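Local coordinates for protein putative esterase MT1895 (Mycobacterium tuberculosis, PDB 3S4K) that is a putative esterase of the PaaI thioesterase family, probably hydrolysing thioesters of coenzyme A such as 1,4-dihydroxy-2-naphthoyl-CoA, at residues 51-56 against 94-99; 83-88 against 138-143. All blocks are in the same frame, centred on the assembly; numbering follows the deposited sequence. Where two conformers were deposited one is given.

Interaction 1 of 2, residues 51-56 against 94-99; sequences TGVVHG and VRSISS. With EDO (1,2-ethanediol), chain H.
Val-54 and Ile-97 meet where two loops of the hotdog fold close on each other: residues 51-56 lead into the long helix 56-75, which the curved antiparallel sheet wraps, and residues 94-99 join strands 83-93 and 100-108. The tight part centres on a single carbonyl. Ile-97 O takes the backbone N-H of Val-54 at 3.1 Å, and the donor lies nearly along the C=O axis (173° at the oxygen). The same oxygen is approached by Val-53 CA at 3.4 Å, a CA-H...O contact, and by the methyl Val-54 CG2, so polar and apolar groups crowd around it. Beside this bond the two branched side chains run next to each other and point the same way, Val-54 CG2 touching Ile-97 CG1 at 4.0 Å. That ethyl branch of Ile-97 sits between its own backbone N and carbonyl carbon (chi1 66°). Tyr-59 of helix 56-75 lies against both residues, and Val-130 of strand 129-140 against Ile-97, which ties the pair to helix and sheet. Just beyond, His-55 caps the helix, its ND1 taking the N-H of Gly-57, while its NE2 is hydrogen-bonded to Ser-65 OG of the second subunit.

The outer side is looser. Val-53 CG1 lies between two serines, 3.7 Å from Ser-98 OG and 3.9 Å from Ser-96 CB. Ser-96 OG gives a hydrogen bond to O2 of an ethanediol molecule, probably from the crystallisation liquor and also bound by Gly-86 N of the second subunit. At the far end the hydroxyl of Ser-98, a residue at the surface, donates to Gly-52 O, with OG 2.6 Å from that oxygen and tilted 26° from the carbonyl plane.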
# COMPACT_ATOMS: atom_id res chain seq x y z
N THR A 51 -1.13 -13.43 -10.83
CA THR A 51 -0.30 -14.58 -10.98
C THR A 51 -0.33 -15.48 -9.75
O THR A 51 0.48 -16.40 -9.63
CB THR A 51 1.12 -14.13 -11.26
OG1 THR A 51 1.52 -13.18 -10.25
CG2 THR A 51 1.17 -13.48 -12.64
N GLY A 52 -1.26 -15.22 -8.85
CA GLY A 52 -1.51 -16.12 -7.75
C GLY A 52 -0.62 -15.94 -6.55
O GLY A 52 -0.53 -16.85 -5.74
N VAL A 53 0.03 -14.78 -6.43
CA VAL A 53 0.79 -14.43 -5.24
C VAL A 53 0.18 -13.19 -4.58
O VAL A 53 -0.64 -12.52 -5.18
CB VAL A 53 2.31 -14.22 -5.54
CG1 VAL A 53 2.94 -15.52 -6.05
CG2 VAL A 53 2.52 -13.10 -6.51
N VAL A 54 0.56 -12.90 -3.34
CA VAL A 54 -0.06 -11.81 -2.59
C VAL A 54 0.13 -10.49 -3.34
O VAL A 54 1.24 -10.16 -3.79
CB VAL A 54 0.55 -11.69 -1.17
CG1 VAL A 54 -0.02 -10.46 -0.42
CG2 VAL A 54 0.36 -13.01 -0.37
N HIS A 55 -0.95 -9.73 -3.50
CA HIS A 55 -0.91 -8.36 -4.06
C HIS A 55 -0.08 -7.47 -3.15
O HIS A 55 -0.30 -7.42 -1.93
CB HIS A 55 -2.34 -7.84 -4.16
CG HIS A 55 -2.50 -6.58 -4.95
ND1 HIS A 55 -1.95 -5.37 -4.55
CD2 HIS A 55 -3.21 -6.32 -6.07
CE1 HIS A 55 -2.31 -4.43 -5.41
NE2 HIS A 55 -3.07 -4.98 -6.34
N GLY A 56 0.93 -6.82 -3.71
CA GLY A 56 1.82 -5.97 -2.90
C GLY A 56 1.09 -4.94 -2.05
O GLY A 56 1.52 -4.60 -0.92
N VAL A 94 9.92 -8.36 -0.79
CA VAL A 94 11.06 -9.23 -0.69
C VAL A 94 10.84 -10.62 -1.26
O VAL A 94 11.70 -11.12 -1.96
CB VAL A 94 11.54 -9.32 0.79
CG1 VAL A 94 12.80 -10.18 0.93
CG2 VAL A 94 11.80 -7.92 1.35
N ARG A 95 9.68 -11.24 -0.98
CA ARG A 95 9.43 -12.63 -1.35
C ARG A 95 7.96 -12.83 -1.65
O ARG A 95 7.10 -12.29 -0.96
CB ARG A 95 9.85 -13.59 -0.22
CG ARG A 95 9.72 -15.08 -0.57
CD ARG A 95 10.26 -15.99 0.53
NE ARG A 95 11.72 -15.99 0.58
CZ ARG A 95 12.50 -16.63 -0.28
NH1 ARG A 95 11.96 -17.32 -1.28
NH2 ARG A 95 13.82 -16.58 -0.15
N SER A 96 7.69 -13.61 -2.70
CA SER A 96 6.34 -13.93 -3.16
C SER A 96 5.84 -15.25 -2.56
O SER A 96 6.46 -16.31 -2.74
CB SER A 96 6.31 -14.04 -4.69
OG SER A 96 6.59 -12.79 -5.30
N ILE A 97 4.71 -15.17 -1.87
CA ILE A 97 4.02 -16.36 -1.33
C ILE A 97 2.56 -16.34 -1.79
O ILE A 97 2.08 -15.33 -2.28
CB ILE A 97 4.12 -16.42 0.21
CG1 ILE A 97 3.36 -15.26 0.88
CG2 ILE A 97 5.60 -16.44 0.65
CD1 ILE A 97 3.22 -15.36 2.44
N SER A 98 1.87 -17.48 -1.63
CA SER A 98 0.52 -17.67 -2.13
C SER A 98 -0.52 -18.10 -1.08
O SER A 98 -1.72 -18.17 -1.39
CB SER A 98 0.55 -18.75 -3.21
OG SER A 98 1.14 -18.23 -4.38
N SER A 99 -0.05 -18.43 0.13
CA SER A 99 -0.91 -18.92 1.19
C SER A 99 -0.22 -18.87 2.55
O SER A 99 0.98 -18.56 2.65
CB SER A 99 -1.34 -20.36 0.89
OG SER A 99 -0.26 -21.26 1.06
C1 EDO H . 5.31 -7.64 -5.57
O1 EDO H . 4.75 -7.69 -6.90
C2 EDO H . 4.90 -8.86 -4.75
O2 EDO H . 5.47 -10.08 -5.27

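Interaction 2 of 2, residues 83-88 against 138-143; sequences SVVGVN and QNLEAR. With EDO (1,2-ethanediol), chain C.
Ser-83 opens the pairing of strand 83-93 with strand 129-140 by exchanging two backbone hydrogen bonds with Leu-140: its N donates to Leu-140 O (3.0 Å) and its O accepts from Leu-140 N (2.7 Å). Its OG lies 3.5 Å from Leu-140 CB, and a water links Ser-83 OG to Glu-141 O. Val-84 faces Asn-139 in a non-hydrogen-bonded pair; Val-84 CG1 comes 3.7 Å from Asn-139 OD1, which is bonded to Gln-116 NE2, while Asn-139 ND2 is bonded to Arg-113 O, and Leu-75 of helix 56-75 packs against both residues of the pair. Val-85 returns to the face of Ser-83 and pairs with Gln-138 through two more backbone bonds. Its CG1, set between the backbone N and carbonyl carbon (chi1 58°), is 3.5 Å from Gln-138 CB and 3.9 Å from Leu-140 CD1. Gly-86 N turns to O1 of an ethanediol molecule at 3.0 Å. The side chain of Val-87 crosses that of Gln-138 at about a right angle, Val-87 CG1 lying 4.2 Å from Gln-138 CG. Val-87 and Asn-88 both face Arg-136, a classic beta bulge in the antiparallel sheet of the hotdog fold, which Asn-88 continues into the second subunit.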
# COMPACT_ATOMS: atom_id res chain seq x y z
N SER A 83 -3.94 13.10 17.37
CA SER A 83 -4.16 12.06 16.38
C SER A 83 -3.01 12.04 15.39
O SER A 83 -2.09 12.87 15.45
CB SER A 83 -5.50 12.25 15.67
OG SER A 83 -5.54 13.51 15.05
N VAL A 84 -3.04 11.08 14.49
CA VAL A 84 -1.98 10.94 13.48
C VAL A 84 -2.54 10.81 12.08
O VAL A 84 -3.65 10.33 11.86
CB VAL A 84 -1.02 9.75 13.79
CG1 VAL A 84 -0.43 9.88 15.18
CG2 VAL A 84 -1.75 8.40 13.69
N VAL A 85 -1.73 11.23 11.12
CA VAL A 85 -2.08 11.11 9.72
C VAL A 85 -0.87 10.66 8.95
O VAL A 85 0.21 11.21 9.12
CB VAL A 85 -2.62 12.45 9.16
CG1 VAL A 85 -1.60 13.58 9.33
CG2 VAL A 85 -3.01 12.32 7.68
N GLY A 86 -1.02 9.62 8.14
CA GLY A 86 0.10 9.19 7.32
C GLY A 86 0.48 10.24 6.29
O GLY A 86 -0.39 10.90 5.69
N VAL A 87 1.78 10.39 6.06
CA VAL A 87 2.23 11.18 4.90
C VAL A 87 3.09 10.41 3.92
O VAL A 87 3.12 10.78 2.76
CB VAL A 87 2.88 12.53 5.28
CG1 VAL A 87 1.90 13.39 6.08
CG2 VAL A 87 4.21 12.29 6.06
N ASN A 88 3.81 9.38 4.34
CA ASN A 88 4.58 8.58 3.37
C ASN A 88 4.65 7.14 3.81
O ASN A 88 4.79 6.87 4.99
CB ASN A 88 5.98 9.17 3.17
CG ASN A 88 6.85 8.34 2.21
OD1 ASN A 88 7.58 7.45 2.65
ND2 ASN A 88 6.74 8.61 0.92
N GLN A 138 2.38 12.45 10.49
CA GLN A 138 2.26 13.71 11.19
C GLN A 138 1.44 13.54 12.46
O GLN A 138 0.39 12.90 12.44
CB GLN A 138 1.51 14.72 10.30
CG GLN A 138 2.39 15.64 9.59
CD GLN A 138 1.63 16.72 8.81
OE1 GLN A 138 0.48 17.10 9.12
NE2 GLN A 138 2.29 17.23 7.81
N ASN A 139 1.92 14.12 13.56
CA ASN A 139 1.11 14.24 14.77
C ASN A 139 0.22 15.47 14.64
O ASN A 139 0.69 16.53 14.29
CB ASN A 139 2.01 14.39 15.98
CG ASN A 139 2.90 13.17 16.22
OD1 ASN A 139 2.49 12.03 15.96
ND2 ASN A 139 4.12 13.41 16.71
N LEU A 140 -1.06 15.32 14.96
CA LEU A 140 -2.04 16.40 14.88
C LEU A 140 -2.51 16.71 16.28
O LEU A 140 -2.79 15.80 17.04
CB LEU A 140 -3.24 15.95 14.06
CG LEU A 140 -2.94 15.54 12.62
CD1 LEU A 140 -4.19 14.89 11.99
CD2 LEU A 140 -2.46 16.75 11.81
N GLU A 141 -2.60 17.99 16.61
CA GLU A 141 -2.94 18.37 17.98
C GLU A 141 -4.39 18.07 18.33
O GLU A 141 -5.24 17.95 17.46
CB GLU A 141 -2.68 19.86 18.20
CG GLU A 141 -3.64 20.77 17.45
CD GLU A 141 -3.12 22.18 17.36
OE1 GLU A 141 -2.45 22.63 18.34
OE2 GLU A 141 -3.36 22.84 16.33
N ALA A 142 -4.63 17.99 19.64
CA ALA A 142 -5.94 17.81 20.22
C ALA A 142 -6.42 19.14 20.76
O ALA A 142 -5.61 20.06 20.95
CB ALA A 142 -5.85 16.80 21.35
N ARG A 143 -7.72 19.26 21.02
CA ARG A 143 -8.21 20.45 21.72
C ARG A 143 -7.77 20.35 23.18
O ARG A 143 -8.08 19.37 23.84
CB ARG A 143 -9.73 20.56 21.67
CG ARG A 143 -10.25 21.81 22.39
CD ARG A 143 -11.73 21.72 22.64
NE ARG A 143 -12.26 22.88 23.35
CZ ARG A 143 -12.74 23.98 22.77
NH1 ARG A 143 -12.76 24.11 21.44
NH2 ARG A 143 -13.21 24.96 23.53
C1 EDO C . -3.11 8.79 5.52
O1 EDO C . -3.41 8.37 6.87
C2 EDO C . -4.39 8.97 4.71
O2 EDO C . -5.07 10.19 5.03
O HOH W 1 -6.38 15.46 16.93

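Both contacts lie at the surface, on opposite sides of the chain's centre and about 32 Å apart between centres, yet they share elements. Strand 83-93 starts in interaction 2 and leads into the loop of interaction 1, and strand 129-140 pairs in the former and touches Ile-97 in the latter; helix 56-75 packs against side chains of both. Their chemistry follows their place in the fold. Interaction 2 is regular sheet, with four reciprocal backbone bonds and no buried residue, whereas interaction 1 joins irregular loops through one backbone bond, one serine hydroxyl and the buried Val-54. Across the dimer, each ethanediol joins Ser-96 of one subunit to Gly-86 of the other.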